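Long-range contacts in bifunctional amylase/serine protease inhibitor (Zea mays, PDB 1BEA), which potently inhibits mammalian trypsin and is a specific inhibitor of factor XIIa (activated Hageman factor): residues A[13-17]-A[75-79]; A[23-29]-A[90-95]. One frame throughout, in Å; residues are numbered along the deposited sequence.

Contact 1 of 2, residues A[13-17]-A[75-79]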
loop_
_atom_site.group_PDB
_atom_site.type_symbol
_atom_site.label_atom_id
_atom_site.label_comp_id
_atom_site.label_asym_id
_atom_site.label_seq_id
_atom_site.Cartn_x
_atom_site.Cartn_y
_atom_site.Cartn_z
ATOM N N PRO A 13 1.954 2.975 -10.522
ATOM C CA PRO A 13 3.281 3.604 -10.551
ATOM C C PRO A 13 4.334 2.612 -10.133
ATOM O O PRO A 13 4.034 1.624 -9.482
ATOM C CB PRO A 13 3.181 4.727 -9.526
ATOM C CG PRO A 13 1.724 4.974 -9.396
ATOM C CD PRO A 13 1.047 3.657 -9.604
ATOM N N HIS A 14 5.579 2.850 -10.525
ATOM C CA HIS A 14 6.613 1.945 -10.104
ATOM C C HIS A 14 6.768 2.334 -8.647
ATOM O O HIS A 14 6.476 3.467 -8.292
ATOM C CB HIS A 14 7.901 2.205 -10.873
ATOM C CG HIS A 14 8.131 1.213 -11.974
ATOM N ND1 HIS A 14 8.045 1.549 -13.305
ATOM C CD2 HIS A 14 8.359 -0.122 -11.933
ATOM C CE1 HIS A 14 8.196 0.461 -14.044
ATOM N NE2 HIS A 14 8.393 -0.565 -13.236
ATOM N N ASN A 15 7.164 1.389 -7.794
ATOM C CA ASN A 15 7.337 1.688 -6.380
ATOM C C ASN A 15 6.134 2.502 -5.945
ATOM O O ASN A 15 6.201 3.692 -5.669
ATOM C CB ASN A 15 8.661 2.419 -6.209
ATOM C CG ASN A 15 9.830 1.452 -6.317
ATOM O OD1 ASN A 15 9.779 0.348 -5.727
ATOM N ND2 ASN A 15 10.869 1.823 -7.077
ATOM N N PRO A 16 5.006 1.832 -5.860
ATOM C CA PRO A 16 3.760 2.477 -5.482
ATOM C C PRO A 16 3.521 2.780 -4.019
ATOM O O PRO A 16 4.058 2.124 -3.130
ATOM C CB PRO A 16 2.718 1.504 -6.012
ATOM C CG PRO A 16 3.318 0.188 -5.791
ATOM C CD PRO A 16 4.820 0.383 -6.069
ATOM N N LEU A 17 2.662 3.771 -3.804
ATOM C CA LEU A 17 2.215 4.185 -2.490
ATOM C C LEU A 17 3.371 4.389 -1.484
ATOM O O LEU A 17 3.308 3.910 -0.356
ATOM C CB LEU A 17 1.186 3.138 -1.982
ATOM C CG LEU A 17 0.107 2.576 -2.944
ATOM C CD1 LEU A 17 -0.731 1.482 -2.228
ATOM C CD2 LEU A 17 -0.800 3.672 -3.391
ATOM N N GLN A 75 13.641 -5.168 -11.009
ATOM C CA GLN A 75 13.880 -5.268 -9.579
ATOM C C GLN A 75 12.543 -5.414 -8.855
ATOM O O GLN A 75 11.479 -5.095 -9.396
ATOM C CB GLN A 75 14.585 -4.015 -9.065
ATOM C CG GLN A 75 13.629 -2.838 -8.845
ATOM C CD GLN A 75 13.825 -2.120 -7.510
ATOM O OE1 GLN A 75 13.882 -0.889 -7.467
ATOM N NE2 GLN A 75 13.915 -2.883 -6.416
ATOM N N LEU A 76 12.634 -5.880 -7.615
ATOM C CA LEU A 76 11.493 -6.091 -6.737
ATOM C C LEU A 76 10.848 -4.782 -6.334
ATOM O O LEU A 76 11.492 -3.924 -5.723
ATOM C CB LEU A 76 11.949 -6.857 -5.490
ATOM C CG LEU A 76 11.051 -7.286 -4.321
ATOM C CD1 LEU A 76 10.863 -6.102 -3.355
ATOM C CD2 LEU A 76 9.733 -7.833 -4.857
ATOM N N GLU A 77 9.567 -4.657 -6.675
ATOM C CA GLU A 77 8.731 -3.505 -6.384
ATOM C C GLU A 77 7.974 -3.766 -5.075
ATOM O O GLU A 77 7.520 -4.903 -4.816
ATOM C CB GLU A 77 7.719 -3.324 -7.525
ATOM C CG GLU A 77 7.452 -1.899 -7.976
ATOM C CD GLU A 77 8.407 -1.436 -9.061
ATOM O OE1 GLU A 77 8.705 -2.198 -10.001
ATOM O OE2 GLU A 77 8.875 -0.288 -8.969
ATOM N N GLY A 78 7.880 -2.716 -4.261
ATOM C CA GLY A 78 7.161 -2.770 -3.004
ATOM C C GLY A 78 7.587 -3.805 -1.989
ATOM O O GLY A 78 8.752 -4.156 -1.874
ATOM N N ARG A 79 6.607 -4.260 -1.229
ATOM C CA ARG A 79 6.798 -5.248 -0.180
ATOM C C ARG A 79 7.255 -4.655 1.135
ATOM O O ARG A 79 8.192 -3.845 1.166
ATOM C CB ARG A 79 7.794 -6.311 -0.591
ATOM C CG ARG A 79 7.913 -7.403 0.438
ATOM C CD ARG A 79 8.537 -8.674 -0.126
ATOM N NE ARG A 79 8.740 -9.699 0.915
ATOM C CZ ARG A 79 8.107 -10.875 0.967
ATOM N NH1 ARG A 79 7.216 -11.213 0.038
ATOM N NH2 ARG A 79 8.351 -11.706 1.977
HETATM O O HOH W 1 12.039 -0.888 -5.117
#

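Contact 2 of 2, residues A[23-29]-A[90-95]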
loop_
_atom_site.group_PDB
_atom_site.type_symbol
_atom_site.label_atom_id
_atom_site.label_comp_id
_atom_site.label_asym_id
_atom_site.label_seq_id
_atom_site.Cartn_x
_atom_site.Cartn_y
_atom_site.Cartn_z
ATOM N N TYR A 23 3.258 5.549 6.423
ATOM C CA TYR A 23 2.085 5.685 7.274
ATOM C C TYR A 23 1.930 4.333 8.020
ATOM O O TYR A 23 1.684 4.291 9.214
ATOM C CB TYR A 23 0.861 5.995 6.412
ATOM C CG TYR A 23 -0.457 5.953 7.152
ATOM C CD1 TYR A 23 -0.541 6.368 8.480
ATOM C CD2 TYR A 23 -1.623 5.532 6.521
ATOM C CE1 TYR A 23 -1.746 6.367 9.158
ATOM C CE2 TYR A 23 -2.844 5.530 7.197
ATOM C CZ TYR A 23 -2.898 5.951 8.515
ATOM O OH TYR A 23 -4.097 5.943 9.217
ATOM N N VAL A 24 2.126 3.237 7.310
ATOM C CA VAL A 24 2.020 1.930 7.895
ATOM C C VAL A 24 3.104 1.652 8.925
ATOM O O VAL A 24 2.810 1.048 9.958
ATOM C CB VAL A 24 2.087 0.836 6.824
ATOM C CG1 VAL A 24 2.333 -0.509 7.457
ATOM C CG2 VAL A 24 0.787 0.805 6.056
ATOM N N THR A 25 4.351 2.056 8.672
ATOM C CA THR A 25 5.421 1.789 9.648
ATOM C C THR A 25 5.342 2.712 10.879
ATOM O O THR A 25 5.848 2.390 11.988
ATOM C CB THR A 25 6.829 1.932 9.034
ATOM O OG1 THR A 25 6.992 3.240 8.473
ATOM C CG2 THR A 25 7.032 0.925 7.994
ATOM N N SER A 26 4.709 3.863 10.680
ATOM C CA SER A 26 4.565 4.810 11.747
ATOM C C SER A 26 3.784 4.117 12.821
ATOM O O SER A 26 4.233 4.029 13.967
ATOM C CB SER A 26 3.794 6.015 11.264
ATOM O OG SER A 26 4.633 6.822 10.473
ATOM N N ARG A 27 2.629 3.590 12.416
ATOM C CA ARG A 27 1.715 2.887 13.317
ATOM C C ARG A 27 2.167 1.541 13.876
ATOM O O ARG A 27 2.143 1.310 15.073
ATOM C CB ARG A 27 0.359 2.713 12.642
ATOM C CG ARG A 27 -0.648 2.033 13.541
ATOM C CD ARG A 27 -2.058 2.428 13.180
ATOM N NE ARG A 27 -3.120 1.887 14.049
ATOM C CZ ARG A 27 -3.134 0.691 14.650
ATOM N NH1 ARG A 27 -2.135 -0.176 14.533
ATOM N NH2 ARG A 27 -4.195 0.343 15.370
ATOM N N THR A 28 2.584 0.631 13.024
ATOM C CA THR A 28 2.976 -0.676 13.512
ATOM C C THR A 28 4.380 -0.743 14.089
ATOM O O THR A 28 4.604 -1.421 15.091
ATOM C CB THR A 28 2.849 -1.683 12.405
ATOM O OG1 THR A 28 3.843 -1.408 11.402
ATOM C CG2 THR A 28 1.441 -1.584 11.804
ATOM N N CYS A 29 5.318 -0.049 13.462
ATOM C CA CYS A 29 6.665 -0.073 13.960
ATOM C C CYS A 29 7.046 1.131 14.773
ATOM O O CYS A 29 8.073 1.070 15.458
ATOM C CB CYS A 29 7.666 -0.158 12.832
ATOM S SG CYS A 29 7.313 -1.457 11.652
ATOM N N VAL A 90 3.221 -7.952 11.083
ATOM C CA VAL A 90 2.491 -6.942 11.816
ATOM C C VAL A 90 2.078 -5.777 10.929
ATOM O O VAL A 90 0.976 -5.262 11.053
ATOM C CB VAL A 90 3.314 -6.371 12.955
ATOM C CG1 VAL A 90 2.392 -5.626 13.903
ATOM C CG2 VAL A 90 4.056 -7.496 13.684
ATOM N N GLN A 91 2.963 -5.353 10.032
ATOM C CA GLN A 91 2.650 -4.220 9.169
ATOM C C GLN A 91 1.605 -4.569 8.100
ATOM O O GLN A 91 0.772 -3.743 7.749
ATOM C CB GLN A 91 3.940 -3.724 8.528
ATOM C CG GLN A 91 5.145 -3.781 9.427
ATOM C CD GLN A 91 6.400 -3.588 8.626
ATOM O OE1 GLN A 91 6.427 -2.768 7.725
ATOM N NE2 GLN A 91 7.444 -4.356 8.930
ATOM N N ARG A 92 1.661 -5.804 7.605
ATOM C CA ARG A 92 0.731 -6.339 6.602
ATOM C C ARG A 92 -0.735 -6.219 7.027
ATOM O O ARG A 92 -1.610 -5.741 6.276
ATOM C CB ARG A 92 0.998 -7.816 6.399
ATOM C CG ARG A 92 1.862 -8.164 5.236
ATOM C CD ARG A 92 1.830 -9.664 5.016
ATOM N NE ARG A 92 1.220 -10.049 3.745
ATOM C CZ ARG A 92 -0.031 -10.457 3.594
ATOM N NH1 ARG A 92 -0.844 -10.530 4.621
ATOM N NH2 ARG A 92 -0.457 -10.845 2.418
ATOM N N GLY A 93 -1.008 -6.711 8.231
ATOM C CA GLY A 93 -2.356 -6.643 8.749
ATOM C C GLY A 93 -2.900 -5.235 8.645
ATOM O O GLY A 93 -3.985 -5.011 8.141
ATOM N N PHE A 94 -2.134 -4.253 9.089
ATOM C CA PHE A 94 -2.642 -2.907 9.031
ATOM C C PHE A 94 -2.720 -2.332 7.631
ATOM O O PHE A 94 -3.607 -1.525 7.345
ATOM C CB PHE A 94 -1.793 -1.985 9.879
ATOM C CG PHE A 94 -2.177 -0.544 9.739
ATOM C CD1 PHE A 94 -3.449 -0.118 10.141
ATOM C CD2 PHE A 94 -1.304 0.379 9.150
ATOM C CE1 PHE A 94 -3.845 1.196 9.951
ATOM C CE2 PHE A 94 -1.690 1.696 8.956
ATOM C CZ PHE A 94 -2.958 2.105 9.353
ATOM N N ALA A 95 -1.792 -2.730 6.761
ATOM C CA ALA A 95 -1.783 -2.206 5.389
ATOM C C ALA A 95 -3.014 -2.645 4.617
ATOM O O ALA A 95 -3.498 -1.935 3.746
ATOM C CB ALA A 95 -0.536 -2.675 4.642
#

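Contact 1 of 2, residues A[13-17]-A[75-79]
Two irregular loop segments meet here largely around the side chain of Glu77. The CA atoms of Asn15 and Glu77 are 5.4 Å apart, the closest such pair, and the interface is small, 222 Å² summed over both sides. The CA-to-CB bond of Glu77 points sideways, yet its side chain bends across: chi1 at -139° lies between the staggered wells, and chi2 near +89° turns the carboxylate toward residues 14-16. This conformation places Glu77 OE2 2.7 Å from Asn15 N, which donates the only direct hydrogen bond between the segments, with an N-H...O angle of 131°. The aliphatic part of the same side chain packs on a proline ring, Glu77 CG lying 4.0 Å from Pro16 CD.

Asn15, in the m rotamer and on a backbone of positive phi (45°), also points its CB sideways, but its amide reaches toward 75-79. Water 1 extends the contact there: it is 2.6 Å from Asn15 OD1 and 3.1 Å from Leu76 O and can donate to either, though more acceptors lie in its reach than it has protons, which can link a loop carbonyl to the amide through solvent. Gly78, at phi 58° and psi -149°, follows Glu77 in the loop, its N 3.9 Å from Asn15 OD1, too long for a bond.

The contact thus pins the loop leading into helix 18-29, for which Leu17 is the N-cap residue, to the long loop between helices 56-65 and 88-95. Beneath it lies helix 56-65: Pro16 packs on Ile62, and Leu17 on Ala59 and Leu60.

Contact 2 of 2, residues A[23-29]-A[90-95]
This is a buried helix-helix packing contact, made by the C-terminal part of helix 18-29 against helix 88-95. The axes of the two short segments approach to 9.1 Å with 122° between their N-to-C directions, so the helices cross obliquely, and 449 Å² is buried without a hydrogen bond between the segments. Phe94 provides the larger of two knobs, its side chain sitting among Tyr23, Val24, Arg27 and Thr28. Its edge meets the face of Tyr23 in a T-shaped stack (centroids 5.5 Å apart, planes at 83°), while Arg27 CD lies over its face, 4.0 Å from the ring centroid and 17° off the normal, a CH-pi contact. Val24 CG2 fills in against Phe94 CD2 (3.8 Å) and Ala95 CB (4.0 Å).

Knobs-into-holes packing continues with Gln91, set among Val24, Thr25, Thr28 and Cys29. In the four-helix, disulfide-rich fold of the cereal trypsin/alpha-amylase inhibitors, this end is also fastened covalently: Cys29, whose SG is 3.8 Å from Gln91 CD, is bonded to Cys86, just before helix 88-95. Polar ends find partners outside the interface, Tyr23 OH with Glu103 and Gln91 NE2 with the Glu81 carbonyl. Thr28 OG1 instead turns back to its own helix, donating to Val24 O at 3.0 Å, and presents CG2 to Phe94 CB at 3.8 Å.

How the contacts relate
From the N terminus, the chain passes through 13-17, enters helix 18-29 and runs through 23-29 before traversing helices 37-49 and 56-65. It then returns at 75-79, closing the loop of contact 1, and reaches helix 88-95, where 90-95 closes contact 2. The segments alternate, so the closures cross rather than nest, with 57 and 60 residues between their segments. Contact 1 ties the approach to helix 18-29 to the loop after helix 56-65; contact 2 joins helix 18-29 to helix 88-95. Their centres are 17 Å apart and their nearest atoms about 7 Å, so the two do not touch.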